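Local coordinates for aminotransferase AspB (Helicobacter pylori 26695, PDB 3EZS), which probably catalyses the transfer of amino groups between amino acids and keto acids, using pyridoxal 5'-phosphate as its cofactor, at residues R24-G29 with E362-I367; T325-Q328 with I332-L335. All coordinates share one frame; numbering follows the deposited sequence. Where two conformers were deposited one is given.

Contact 1 of 2, residues R24-G29 with E362-I367; sequences RGLDLG and EKPLEI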
ATOM      1  N   ARG A  24     -12.148  19.485 -31.596  1.00 39.84           N
ATOM      2  CA  ARG A  24     -11.456  19.319 -30.305  1.00 39.54           C
ATOM      3  C   ARG A  24     -12.421  19.781 -29.196  1.00 39.02           C
ATOM      4  O   ARG A  24     -12.987  20.866 -29.301  1.00 35.92           O
ATOM      5  CB  ARG A  24     -10.187  20.179 -30.306  1.00 40.84           C
ATOM      6  CG  ARG A  24      -9.461  20.371 -29.006  1.00 44.95           C
ATOM      7  CD  ARG A  24      -8.822  19.130 -28.468  1.00 52.47           C
ATOM      8  NE  ARG A  24      -7.703  18.649 -29.276  1.00 54.61           N
ATOM      9  CZ  ARG A  24      -6.916  17.633 -28.916  1.00 56.66           C
ATOM     10  NH1 ARG A  24      -7.086  17.005 -27.755  1.00 55.37           N
ATOM     11  NH2 ARG A  24      -5.930  17.245 -29.708  1.00 63.10           N
ATOM     12  N   GLY A  25     -12.600  18.969 -28.154  1.00 38.87           N
ATOM     13  CA  GLY A  25     -13.454  19.300 -27.020  1.00 40.64           C
ATOM     14  C   GLY A  25     -12.922  18.758 -25.704  1.00 42.53           C
ATOM     15  O   GLY A  25     -11.944  18.021 -25.692  1.00 42.71           O
ATOM     16  N   LEU A  26     -13.577  19.117 -24.595  1.00 44.09           N
ATOM     17  CA  LEU A  26     -13.142  18.714 -23.244  1.00 43.81           C
ATOM     18  C   LEU A  26     -13.363  17.266 -22.862  1.00 42.67           C
ATOM     19  O   LEU A  26     -14.330  16.639 -23.261  1.00 41.47           O
ATOM     20  CB  LEU A  26     -13.835  19.535 -22.156  1.00 44.52           C
ATOM     21  CG  LEU A  26     -13.444  20.991 -21.888  1.00 51.61           C
ATOM     22  CD1 LEU A  26     -14.140  21.410 -20.618  1.00 48.84           C
ATOM     23  CD2 LEU A  26     -11.940  21.158 -21.744  1.00 54.47           C
ATOM     24  N   ASP A  27     -12.469  16.769 -22.023  1.00 41.14           N
ATOM     25  CA  ASP A  27     -12.560  15.431 -21.511  1.00 41.19           C
ATOM     26  C   ASP A  27     -13.325  15.494 -20.215  1.00 40.56           C
ATOM     27  O   ASP A  27     -12.774  15.929 -19.212  1.00 40.93           O
ATOM     28  CB  ASP A  27     -11.163  14.873 -21.279  1.00 42.74           C
ATOM     29  CG  ASP A  27     -11.177  13.432 -20.788  1.00 44.66           C
ATOM     30  OD1 ASP A  27     -12.241  12.918 -20.371  1.00 43.42           O
ATOM     31  OD2 ASP A  27     -10.096  12.824 -20.825  1.00 48.26           O
ATOM     32  N   LEU A  28     -14.600  15.100 -20.245  1.00 39.56           N
ATOM     33  CA  LEU A  28     -15.441  15.095 -19.053  1.00 39.96           C
ATOM     34  C   LEU A  28     -15.678  13.656 -18.558  1.00 42.74           C
ATOM     35  O   LEU A  28     -16.630  13.397 -17.807  1.00 42.30           O
ATOM     36  CB  LEU A  28     -16.772  15.813 -19.318  1.00 38.76           C
ATOM     37  CG  LEU A  28     -16.717  17.295 -19.732  1.00 39.36           C
ATOM     38  CD1 LEU A  28     -18.092  17.780 -20.159  1.00 36.98           C
ATOM     39  CD2 LEU A  28     -16.142  18.205 -18.656  1.00 41.40           C
ATOM     40  N   GLY A  29     -14.803  12.730 -18.961  1.00 45.95           N
ATOM     41  CA  GLY A  29     -14.894  11.322 -18.566  1.00 49.34           C
ATOM     42  C   GLY A  29     -14.275  11.071 -17.205  1.00 52.33           C
ATOM     43  O   GLY A  29     -14.982  10.772 -16.268  1.00 53.14           O
ATOM     44  N   GLU A 362     -18.666  26.330 -19.760  1.00 45.14           N
ATOM     45  CA  GLU A 362     -19.856  26.981 -20.329  1.00 48.25           C
ATOM     46  C   GLU A 362     -20.180  26.498 -21.730  1.00 47.26           C
ATOM     47  O   GLU A 362     -21.299  26.050 -21.984  1.00 45.91           O
ATOM     48  CB  GLU A 362     -19.720  28.505 -20.338  1.00 47.16           C
ATOM     49  CG  GLU A 362     -19.493  29.145 -18.967  1.00 53.48           C
ATOM     50  CD  GLU A 362     -19.198  30.635 -19.063  1.00 55.66           C
ATOM     51  OE1 GLU A 362     -19.692  31.279 -20.028  1.00 68.69           O
ATOM     52  OE2 GLU A 362     -18.487  31.159 -18.171  1.00 65.01           O
ATOM     53  N   LYS A 363     -19.196  26.569 -22.622  1.00 45.59           N
ATOM     54  CA  LYS A 363     -19.398  26.148 -23.991  1.00 46.53           C
ATOM     55  C   LYS A 363     -19.694  24.655 -24.119  1.00 43.64           C
ATOM     56  O   LYS A 363     -20.745  24.296 -24.645  1.00 44.82           O
ATOM     57  CB  LYS A 363     -18.200  26.565 -24.880  1.00 48.87           C
ATOM     58  CG  LYS A 363     -18.378  26.307 -26.372  1.00 55.39           C
ATOM     59  CD  LYS A 363     -19.491  27.176 -26.952  1.00 61.65           C
ATOM     60  CE  LYS A 363     -19.658  26.958 -28.437  1.00 66.40           C
ATOM     61  NZ  LYS A 363     -20.761  27.809 -28.962  1.00 70.26           N
ATOM     62  N   PRO A 364     -18.781  23.776 -23.666  1.00 42.74           N
ATOM     63  CA  PRO A 364     -19.071  22.342 -23.814  1.00 41.99           C
ATOM     64  C   PRO A 364     -20.386  21.853 -23.207  1.00 41.75           C
ATOM     65  O   PRO A 364     -21.022  20.970 -23.785  1.00 41.32           O
ATOM     66  CB  PRO A 364     -17.902  21.665 -23.103  1.00 41.95           C
ATOM     67  CG  PRO A 364     -17.225  22.716 -22.344  1.00 43.22           C
ATOM     68  CD  PRO A 364     -17.456  23.979 -23.061  1.00 43.43           C
ATOM     69  N   LEU A 365     -20.796  22.409 -22.071  1.00 41.13           N
ATOM     70  CA  LEU A 365     -22.045  21.968 -21.442  1.00 40.56           C
ATOM     71  C   LEU A 365     -23.239  22.396 -22.273  1.00 40.03           C
ATOM     72  O   LEU A 365     -24.210  21.650 -22.379  1.00 38.79           O
ATOM     73  CB  LEU A 365     -22.166  22.469 -19.992  1.00 39.62           C
ATOM     74  CG  LEU A 365     -21.155  21.942 -18.961  1.00 43.36           C
ATOM     75  CD1 LEU A 365     -21.385  22.616 -17.609  1.00 34.28           C
ATOM     76  CD2 LEU A 365     -21.240  20.436 -18.822  1.00 39.95           C
ATOM     77  N   GLU A 366     -23.179  23.591 -22.864  1.00 41.46           N
ATOM     78  CA  GLU A 366     -24.257  24.049 -23.756  1.00 43.48           C
ATOM     79  C   GLU A 366     -24.382  23.156 -24.999  1.00 41.62           C
ATOM     80  O   GLU A 366     -25.495  22.816 -25.440  1.00 38.09           O
ATOM     81  CB  GLU A 366     -24.032  25.501 -24.174  1.00 43.57           C
ATOM     82  CG  GLU A 366     -24.297  26.465 -23.019  1.00 51.32           C
ATOM     83  CD  GLU A 366     -24.075  27.948 -23.355  1.00 51.41           C
ATOM     84  OE1 GLU A 366     -23.522  28.282 -24.440  1.00 56.93           O
ATOM     85  OE2 GLU A 366     -24.478  28.782 -22.505  1.00 64.08           O
ATOM     86  N   ILE A 367     -23.225  22.783 -25.543  1.00 39.68           N
ATOM     87  CA  ILE A 367     -23.155  21.928 -26.710  1.00 39.50           C
ATOM     88  C   ILE A 367     -23.809  20.586 -26.393  1.00 39.42           C
ATOM     89  O   ILE A 367     -24.666  20.102 -27.142  1.00 37.28           O
ATOM     90  CB  ILE A 367     -21.695  21.736 -27.158  1.00 37.31           C
ATOM     91  CG1 ILE A 367     -21.150  23.039 -27.745  1.00 40.18           C
ATOM     92  CG2 ILE A 367     -21.597  20.676 -28.233  1.00 44.55           C
ATOM     93  CD1 ILE A 367     -19.646  23.024 -28.037  1.00 39.62           C
TER
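An apolar contact between Leu26 and Leu28 on one side and Pro364 and Leu365 on the other ties the loop between helices 8-16 and 39-46 to the C-terminal helix 358-372. No hydrogen bond crosses it, and the two segments bury 132 Å² together. Leu26 and Pro364 have the nearest alpha carbons, 7.0 Å apart. Leu26 CD1 reaches the outer corner of the proline ring, 3.8 Å from Pro364 CG. A looser second touch follows one residue further along the helix: Leu28 CD1 lies 4.3 Å from Leu365 CD2, a methyl branch that reaches the loop although the first bond of the Leu365 side chain does not aim at it. Leu361 and Ile368 of the same helix extend the apolar surface against Leu28, while Leu365 also packs on Leu295 and Ile299 of helix 280-299. Asp27, between Leu26 and Leu28, closes an Asx turn, its OD1 accepting from Gly29 N at 2.9 Å with an N-H...O angle of 156°. Other polar groups of the loop bond to Ile333, Ala353, Tyr356 and Arg351, so what meets 362-367 is carbon; it probably contributes exclusion of water, with little directional constraint.

Contact 2 of 2, residues T325-Q328 with I332-L335; sequences TLYQ and IITL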
ATOM      1  N   THR A 325     -21.610   9.761 -30.517  1.00 41.18           N
ATOM      2  CA  THR A 325     -22.052  10.925 -31.280  1.00 40.75           C
ATOM      3  C   THR A 325     -21.358  12.208 -30.829  1.00 40.49           C
ATOM      4  O   THR A 325     -20.867  12.980 -31.667  1.00 39.22           O
ATOM      5  CB  THR A 325     -23.594  11.137 -31.175  1.00 40.04           C
ATOM      6  OG1 THR A 325     -24.254   9.964 -31.643  1.00 44.61           O
ATOM      7  CG2 THR A 325     -24.053  12.332 -32.038  1.00 41.92           C
ATOM      8  N   LEU A 326     -21.306  12.434 -29.517  1.00 38.56           N
ATOM      9  CA  LEU A 326     -20.697  13.649 -28.997  0.50 38.48           C
ATOM     10  C   LEU A 326     -19.186  13.709 -29.306  1.00 38.56           C
ATOM     11  O   LEU A 326     -18.660  14.758 -29.658  1.00 36.96           O
ATOM     12  CB  LEU A 326     -20.971  13.756 -27.492  0.50 37.79           C
ATOM     13  CG  LEU A 326     -20.648  15.074 -26.794  0.50 34.34           C
ATOM     14  CD1 LEU A 326     -21.525  16.203 -27.279  0.50 23.06           C
ATOM     15  CD2 LEU A 326     -20.803  14.891 -25.301  0.50 36.90           C
ATOM     16  N   TYR A 327     -18.505  12.583 -29.171  1.00 38.87           N
ATOM     17  CA  TYR A 327     -17.078  12.536 -29.432  1.00 39.66           C
ATOM     18  C   TYR A 327     -16.768  12.711 -30.919  1.00 40.30           C
ATOM     19  O   TYR A 327     -15.853  13.449 -31.295  1.00 41.42           O
ATOM     20  CB  TYR A 327     -16.509  11.226 -28.928  1.00 38.79           C
ATOM     21  CG  TYR A 327     -15.020  11.123 -29.059  1.00 38.08           C
ATOM     22  CD1 TYR A 327     -14.185  11.946 -28.303  1.00 40.11           C
ATOM     23  CD2 TYR A 327     -14.434  10.170 -29.885  1.00 39.19           C
ATOM     24  CE1 TYR A 327     -12.803  11.851 -28.402  1.00 42.10           C
ATOM     25  CE2 TYR A 327     -13.052  10.067 -29.989  1.00 41.19           C
ATOM     26  CZ  TYR A 327     -12.244  10.904 -29.237  1.00 41.94           C
ATOM     27  OH  TYR A 327     -10.878  10.803 -29.325  1.00 43.51           O
ATOM     28  N   GLN A 328     -17.516  12.005 -31.754  1.00 39.87           N
ATOM     29  CA  GLN A 328     -17.382  12.084 -33.198  1.00 40.18           C
ATOM     30  C   GLN A 328     -17.543  13.507 -33.716  1.00 39.70           C
ATOM     31  O   GLN A 328     -16.725  13.989 -34.482  1.00 41.18           O
ATOM     32  CB  GLN A 328     -18.469  11.191 -33.809  1.00 42.25           C
ATOM     33  CG  GLN A 328     -18.716  11.265 -35.297  1.00 40.01           C
ATOM     34  CD  GLN A 328     -17.590  10.718 -36.112  1.00 50.47           C
ATOM     35  OE1 GLN A 328     -17.730   9.658 -36.723  1.00 50.25           O
ATOM     36  NE2 GLN A 328     -16.449  11.416 -36.116  1.00 54.89           N
ATOM     37  N   ILE A 332     -15.969  15.951 -27.503  1.00 38.38           N
ATOM     38  CA  ILE A 332     -16.217  15.967 -26.070  1.00 35.84           C
ATOM     39  C   ILE A 332     -16.361  14.541 -25.577  1.00 37.35           C
ATOM     40  O   ILE A 332     -17.199  13.791 -26.083  1.00 37.89           O
ATOM     41  CB  ILE A 332     -17.475  16.793 -25.713  1.00 36.39           C
ATOM     42  CG1 ILE A 332     -17.276  18.271 -26.079  1.00 35.77           C
ATOM     43  CG2 ILE A 332     -17.816  16.636 -24.232  1.00 32.84           C
ATOM     44  CD1 ILE A 332     -18.555  19.084 -26.113  1.00 34.09           C
ATOM     45  N   ILE A 333     -15.564  14.174 -24.578  1.00 36.91           N
ATOM     46  CA  ILE A 333     -15.577  12.822 -24.015  1.00 37.49           C
ATOM     47  C   ILE A 333     -16.477  12.763 -22.787  1.00 36.35           C
ATOM     48  O   ILE A 333     -16.326  13.564 -21.862  1.00 34.49           O
ATOM     49  CB  ILE A 333     -14.147  12.374 -23.579  1.00 40.38           C
ATOM     50  CG1 ILE A 333     -13.203  12.305 -24.789  1.00 38.55           C
ATOM     51  CG2 ILE A 333     -14.191  11.038 -22.819  1.00 34.30           C
ATOM     52  CD1 ILE A 333     -11.688  12.223 -24.430  1.00 35.23           C
ATOM     53  N   THR A 334     -17.425  11.826 -22.805  1.00 37.13           N
ATOM     54  CA  THR A 334     -18.330  11.565 -21.683  1.00 37.94           C
ATOM     55  C   THR A 334     -18.259  10.069 -21.371  1.00 38.71           C
ATOM     56  O   THR A 334     -17.828   9.278 -22.209  1.00 39.98           O
ATOM     57  CB  THR A 334     -19.777  12.018 -22.000  1.00 38.95           C
ATOM     58  OG1 THR A 334     -20.346  11.183 -23.024  1.00 42.86           O
ATOM     59  CG2 THR A 334     -19.802  13.510 -22.460  1.00 36.56           C
ATOM     60  N   LEU A 335     -18.674   9.682 -20.167  1.00 38.71           N
ATOM     61  CA  LEU A 335     -18.620   8.294 -19.712  1.00 38.54           C
ATOM     62  C   LEU A 335     -20.017   7.656 -19.654  1.00 37.30           C
ATOM     63  O   LEU A 335     -20.852   8.066 -18.837  1.00 34.40           O
ATOM     64  CB  LEU A 335     -17.985   8.222 -18.309  1.00 38.30           C
ATOM     65  CG  LEU A 335     -17.834   6.846 -17.632  1.00 40.60           C
ATOM     66  CD1 LEU A 335     -16.893   5.904 -18.450  1.00 36.11           C
ATOM     67  CD2 LEU A 335     -17.342   6.976 -16.180  1.00 38.56           C
TER
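The chain leaves helix 319-330 and doubles back past its last turns in extended form, bringing the alpha carbons of Tyr327 and Ile332 to 4.9 Å, yet no hydrogen bond joins 325-328 to 332-335: even the backbone pair Tyr327 N and Ile332 O stands 3.6 Å apart. What the two segments share is mostly side-chain packing, 256 Å² of buried surface. Leu326 is the larger contributor on the helix. With its CG anti to the backbone N (chi1 -169°), it extends to the returning segment, where its CD2 touches two methyl groups, Ile332 CG2 at 3.6 Å and Thr334 CG2 at 3.3 Å. The second distance is tighter than a usual van der Waals contact, but Leu326 was modelled in two conformers and all this geometry belongs to one of them, so strain is doubtful. Tyr327 takes a different course: its side chain runs beside that of Ile333, both pointing the same way, and CE1 of the ring comes within 3.7 Å of Ile333 CG1. The carbonyl oxygen of Ile332 lies near the ring plane, at the edge, with Tyr327 CD1 4.2 Å away. Ile333 can make this contact although its CB leaves the backbone away from the helix, because CG1 lies anti to the carbonyl carbon (chi1 -63°). Beyond the pair, Leu326 also packs on Ile368 and Ile332 on Pro364 of helix 358-372, whereas Tyr327 touches Leu16 and Ile333 touches Leu12 of helix 8-16. This is a helix-to-strand connection folded against its own helix: it leads into strand 335-336, an outer strand of the small antiparallel sheet with 349-353 and 311-315, consistent with the C-terminal small domain of class I and II aminotransferases.

Overall arrangement
Both contacts are largely buried yet far from the chain's centre, their own centres lying about 23 and 24 Å from it, on the same side and about 9 Å apart. They differ in range: contact 1 joins segments 333 residues apart, whereas contact 2 joins near neighbours and is nested within the loop that contact 1 closes. Their link is mainly polar. Leu28 N lies 2.8 Å from Ile333 O, and Leu26 O lies 3.1 Å from Ile333 N, both probable hydrogen bonds, pairing loop 24-29 with 332-335. Helix 358-372 is shared: Pro364 meets Leu26 in contact 1 and touches Ile332 of contact 2. Contact 1 is purely aliphatic, while contact 2 adds an aromatic ring and buries about twice the area.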